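Local atomic coordinates of metallocarboxypeptidase (Trypanosoma cruzi, PDB entry 3DWC), a protein that probably removes single amino acids, other than proline, from the C-terminal end of peptides as a metal-dependent carboxypeptidase of the M32 family. Residues 64-67 / 68-72; 7-10 / 11-15. All coordinates share one frame; numbering follows the deposited sequence.

Contact 1 of 2, residues 64-67 / 68-72; sequences ALIE and EAEKS
Ile66 and Glu70, one helical turn apart, meet because their first torsions send the Ile66 CG2 methyl and the Glu70 chain along the same side of the helix, where the methyl meets the carboxylate: CG2 of Ile66 stands anti to its own backbone N, while CG of Glu70 lies anti to the carbonyl carbon (chi1 -73°) and its chain runs on extended. The two side chains point the same way, and Ile66 CG2 lies 3.6 Å from Glu70 OE2. That oxygen takes its strong partner from helix 78-95, where Arg88 forms a salt bridge with it; Ile66 also packs on Arg88 and on Trp91. Beneath the side chains runs the i to i+4 ladder of an alpha-helix. Glu68 N donates to Ala64 O at 3.0 Å in a nearly straight bond (N-H...O 170°), and Ala69 N reaches Leu65 O at 3.0 Å. Toward the C-terminal end the geometry slackens: Glu70 N to Ile66 O is bent to 136°, and the bond from Lys71 N to Glu67 O, 3.3 Å, is weak. Lys71 curls back toward Glu68, its NZ 2.7 Å from Glu68 OE2, meeting that oxygen on the syn side but well out of the carboxylate plane. Helix 60-71 is two-sided here: Leu65 and Ile66 pack on helix 3-32, Ile66 and Ala69 on helix 78-95, while the exposed Glu68 and Lys71 pair on the outer surface. The pairing with Arg88 would be expected to keep the Glu70 carboxylate ionised beside the apolar Ile66.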
loop_
_atom_site.group_PDB
_atom_site.type_symbol
_atom_site.label_atom_id
_atom_site.label_comp_id
_atom_site.label_asym_id
_atom_site.label_seq_id
_atom_site.Cartn_x
_atom_site.Cartn_y
_atom_site.Cartn_z
ATOM N N ALA B 64 -17.002 -26.343 15.404
ATOM C CA ALA B 64 -16.688 -27.710 15.818
ATOM C C ALA B 64 -15.267 -27.784 16.389
ATOM O O ALA B 64 -15.023 -28.466 17.394
ATOM C CB ALA B 64 -16.856 -28.666 14.641
ATOM N N LEU B 65 -14.333 -27.054 15.777
ATOM C CA LEU B 65 -12.959 -27.045 16.275
ATOM C C LEU B 65 -12.893 -26.391 17.671
ATOM O O LEU B 65 -12.287 -26.920 18.594
ATOM C CB LEU B 65 -12.008 -26.355 15.286
ATOM C CG LEU B 65 -11.508 -27.152 14.078
ATOM C CD1 LEU B 65 -10.701 -26.253 13.166
ATOM C CD2 LEU B 65 -10.686 -28.364 14.490
ATOM N N ILE B 66 -13.550 -25.248 17.811
ATOM C CA ILE B 66 -13.568 -24.527 19.064
ATOM C C ILE B 66 -14.172 -25.399 20.171
ATOM O O ILE B 66 -13.637 -25.472 21.272
ATOM C CB ILE B 66 -14.340 -23.173 18.951
ATOM C CG1 ILE B 66 -13.603 -22.171 18.048
ATOM C CG2 ILE B 66 -14.483 -22.531 20.297
ATOM C CD1 ILE B 66 -14.365 -20.868 17.869
ATOM N N GLU B 67 -15.281 -26.057 19.870
ATOM C CA GLU B 67 -15.935 -26.971 20.822
ATOM C C GLU B 67 -15.065 -28.165 21.244
ATOM O O GLU B 67 -14.983 -28.465 22.430
ATOM C CB GLU B 67 -17.286 -27.436 20.271
ATOM C CG GLU B 67 -18.324 -26.313 20.300
ATOM C CD GLU B 67 -19.686 -26.698 19.734
ATOM O OE1 GLU B 67 -20.584 -25.841 19.787
ATOM O OE2 GLU B 67 -19.872 -27.837 19.239
ATOM N N GLU B 68 -14.398 -28.830 20.308
ATOM C CA GLU B 68 -13.465 -29.881 20.699
ATOM C C GLU B 68 -12.318 -29.365 21.557
ATOM O O GLU B 68 -11.918 -30.017 22.520
ATOM C CB GLU B 68 -12.888 -30.630 19.506
ATOM C CG GLU B 68 -13.880 -31.509 18.756
ATOM C CD GLU B 68 -14.568 -32.575 19.618
ATOM O OE1 GLU B 68 -15.582 -33.131 19.146
ATOM O OE2 GLU B 68 -14.116 -32.866 20.751
ATOM N N ALA B 69 -11.783 -28.205 21.214
ATOM C CA ALA B 69 -10.654 -27.652 21.953
ATOM C C ALA B 69 -11.050 -27.276 23.375
ATOM O O ALA B 69 -10.227 -27.363 24.287
ATOM C CB ALA B 69 -10.054 -26.439 21.228
ATOM N N GLU B 70 -12.303 -26.855 23.547
ATOM C CA GLU B 70 -12.790 -26.360 24.832
ATOM C C GLU B 70 -13.124 -27.469 25.836
ATOM O O GLU B 70 -13.162 -27.219 27.041
ATOM C CB GLU B 70 -14.023 -25.470 24.638
ATOM C CG GLU B 70 -13.723 -24.120 24.046
ATOM C CD GLU B 70 -14.949 -23.249 23.918
ATOM O OE1 GLU B 70 -16.073 -23.763 23.830
ATOM O OE2 GLU B 70 -14.784 -22.024 23.882
ATOM N N LYS B 71 -13.402 -28.679 25.353
ATOM C CA LYS B 71 -13.656 -29.774 26.269
ATOM C C LYS B 71 -12.354 -30.256 26.929
ATOM O O LYS B 71 -12.379 -30.768 28.043
ATOM C CB LYS B 71 -14.408 -30.916 25.583
ATOM C CG LYS B 71 -13.701 -31.621 24.436
ATOM C CD LYS B 71 -14.514 -32.836 23.939
ATOM C CE LYS B 71 -15.812 -32.428 23.210
ATOM N NZ LYS B 71 -16.308 -33.509 22.271
ATOM N N SER B 72 -11.219 -30.030 26.266
ATOM C CA SER B 72 -9.903 -30.503 26.739
ATOM C C SER B 72 -9.022 -29.341 27.249
ATOM O O SER B 72 -7.791 -29.362 27.146
ATOM C CB SER B 72 -9.207 -31.233 25.580
ATOM O OG SER B 72 -9.105 -30.383 24.436
#

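Contact 2 of 2, residues 7-10 / 11-15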
loop_
_atom_site.group_PDB
_atom_site.type_symbol
_atom_site.label_atom_id
_atom_site.label_comp_id
_atom_site.label_asym_id
_atom_site.label_seq_id
_atom_site.Cartn_x
_atom_site.Cartn_y
_atom_site.Cartn_z
ATOM N N LYS B 7 -4.410 -26.406 17.964
ATOM C CA LYS B 7 -3.366 -26.093 16.986
ATOM C C LYS B 7 -3.922 -25.894 15.552
ATOM O O LYS B 7 -3.417 -25.058 14.776
ATOM C CB LYS B 7 -2.266 -27.157 17.003
ATOM C CG LYS B 7 -1.318 -27.044 18.213
ATOM C CD LYS B 7 -0.235 -25.983 17.942
ATOM C CE LYS B 7 0.417 -25.480 19.211
ATOM N NZ LYS B 7 1.534 -24.526 18.896
ATOM N N GLU B 8 -4.957 -26.651 15.210
ATOM C CA GLU B 8 -5.627 -26.442 13.937
ATOM C C GLU B 8 -6.275 -25.060 13.901
ATOM O O GLU B 8 -6.174 -24.374 12.909
ATOM C CB GLU B 8 -6.657 -27.534 13.679
ATOM C CG GLU B 8 -7.525 -27.304 12.435
ATOM C CD GLU B 8 -6.760 -27.461 11.132
ATOM O OE1 GLU B 8 -7.091 -26.723 10.157
ATOM O OE2 GLU B 8 -5.829 -28.310 11.094
ATOM N N LEU B 9 -6.920 -24.648 14.991
ATOM C CA LEU B 9 -7.400 -23.283 15.109
ATOM C C LEU B 9 -6.276 -22.263 14.970
ATOM O O LEU B 9 -6.445 -21.233 14.337
ATOM C CB LEU B 9 -8.178 -23.059 16.400
ATOM C CG LEU B 9 -9.606 -23.638 16.381
ATOM C CD1 LEU B 9 -10.065 -24.010 17.784
ATOM C CD2 LEU B 9 -10.609 -22.699 15.731
ATOM N N GLU B 10 -5.135 -22.527 15.579
ATOM C CA GLU B 10 -4.045 -21.579 15.510
ATOM C C GLU B 10 -3.703 -21.313 14.061
ATOM O O GLU B 10 -3.500 -20.180 13.669
ATOM C CB GLU B 10 -2.814 -22.082 16.254
ATOM C CG GLU B 10 -2.862 -21.843 17.754
ATOM C CD GLU B 10 -1.477 -21.891 18.409
ATOM O OE1 GLU B 10 -0.578 -22.516 17.828
ATOM O OE2 GLU B 10 -1.281 -21.303 19.500
ATOM N N ARG B 11 -3.607 -22.390 13.296
ATOM C CA ARG B 11 -3.309 -22.363 11.855
ATOM C C ARG B 11 -4.326 -21.555 11.042
ATOM O O ARG B 11 -3.965 -20.796 10.135
ATOM C CB ARG B 11 -3.261 -23.816 11.349
ATOM C CG ARG B 11 -2.748 -23.978 9.921
ATOM C CD ARG B 11 -3.027 -25.415 9.330
ATOM N NE ARG B 11 -4.439 -25.561 8.941
ATOM C CZ ARG B 11 -5.004 -24.940 7.893
ATOM N NH1 ARG B 11 -4.293 -24.140 7.088
ATOM N NH2 ARG B 11 -6.300 -25.124 7.635
ATOM N N VAL B 12 -5.602 -21.747 11.347
ATOM C CA VAL B 12 -6.655 -20.964 10.732
ATOM C C VAL B 12 -6.474 -19.506 11.081
ATOM O O VAL B 12 -6.578 -18.660 10.218
ATOM C CB VAL B 12 -8.045 -21.412 11.187
ATOM C CG1 VAL B 12 -9.117 -20.464 10.680
ATOM C CG2 VAL B 12 -8.313 -22.843 10.708
ATOM N N PHE B 13 -6.143 -19.199 12.333
ATOM C CA PHE B 13 -6.061 -17.791 12.741
ATOM C C PHE B 13 -4.827 -17.062 12.166
ATOM O O PHE B 13 -4.879 -15.871 11.907
ATOM C CB PHE B 13 -6.207 -17.662 14.263
ATOM C CG PHE B 13 -7.631 -17.581 14.694
ATOM C CD1 PHE B 13 -8.380 -18.726 14.882
ATOM C CD2 PHE B 13 -8.259 -16.347 14.822
ATOM C CE1 PHE B 13 -9.711 -18.661 15.260
ATOM C CE2 PHE B 13 -9.604 -16.278 15.174
ATOM C CZ PHE B 13 -10.332 -17.461 15.390
ATOM N N THR B 14 -3.742 -17.799 11.946
ATOM C CA THR B 14 -2.592 -17.303 11.223
ATOM C C THR B 14 -2.969 -16.989 9.778
ATOM O O THR B 14 -2.548 -15.970 9.265
ATOM C CB THR B 14 -1.418 -18.294 11.308
ATOM O OG1 THR B 14 -0.987 -18.367 12.694
ATOM C CG2 THR B 14 -0.217 -17.864 10.398
ATOM N N LYS B 15 -3.780 -17.833 9.144
ATOM C CA LYS B 15 -4.285 -17.559 7.800
ATOM C C LYS B 15 -5.022 -16.231 7.767
ATOM O O LYS B 15 -4.700 -15.364 6.945
ATOM C CB LYS B 15 -5.181 -18.717 7.338
ATOM C CG LYS B 15 -5.369 -18.830 5.884
ATOM C CD LYS B 15 -5.651 -20.258 5.433
ATOM C CE LYS B 15 -6.863 -20.872 6.154
ATOM N NZ LYS B 15 -7.602 -21.934 5.340
#
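Glu8 OE1 is gripped by two nitrogens of Arg11, NE and NH2, each 3.1 Å away, in a side-on salt bridge that converges on this one oxygen. Glu8 OE1 lies only 7° out of the guanidinium plane, so the oxygen sits at the edge of that group; on the carboxylate side NH2 arrives from the syn side, whereas NE comes in from above the plane. The carboxylate and guanidinium planes are 55° apart. Arg11 gets there by a bend at chi3 (76°) that brings the guanidinium back alongside Glu8. A second ion pair, Lys7 NZ to Glu10 OE1 at 3.1 Å, spans an overlapping turn, one residue earlier. Helix 3-32 carries these pairs on a regular alpha-helical backbone, with Phe13 N donating to Leu9 O at 2.9 Å and Thr14 N to Glu10 O at 2.9 Å. Leu9 and Phe13 form an apolar patch on its packed side: they lie side by side, with Leu9 CD2 4.2 Å from Phe13 CE1, and both touch Met87 of helix 78-95. The edge of the Phe13 ring also faces Leu9 O, which lies 3.2 Å from CD1. Glu10 O accepts a further hydrogen bond from Gln286 NE2, and Thr14 OG1 is hydrogen-bonded to Thr285 OG1.

In the fold
Along the chain contact 2 comes first, on helix 3-32, and contact 1 follows on helix 60-71; their centres are 14 Å apart and lie on the same side of the chain's centre. The helices touch directly: Leu65 CD1 is 3.4 Å from Glu8 CG, and Leu9 CD1 comes within 3.7 Å of Ile66 N and 4.2 Å of Ala69 CB. Helix 78-95 packs against both, so three helices meet at the periphery of this helical fold around a largely apolar centre of Leu9, Leu65, Ile66 and Met87, with charged side chains at its margin. Both contacts lie away from the cobalt site of His267, His271 and Glu298, and their geometry concerns helix packing rather than metal binding.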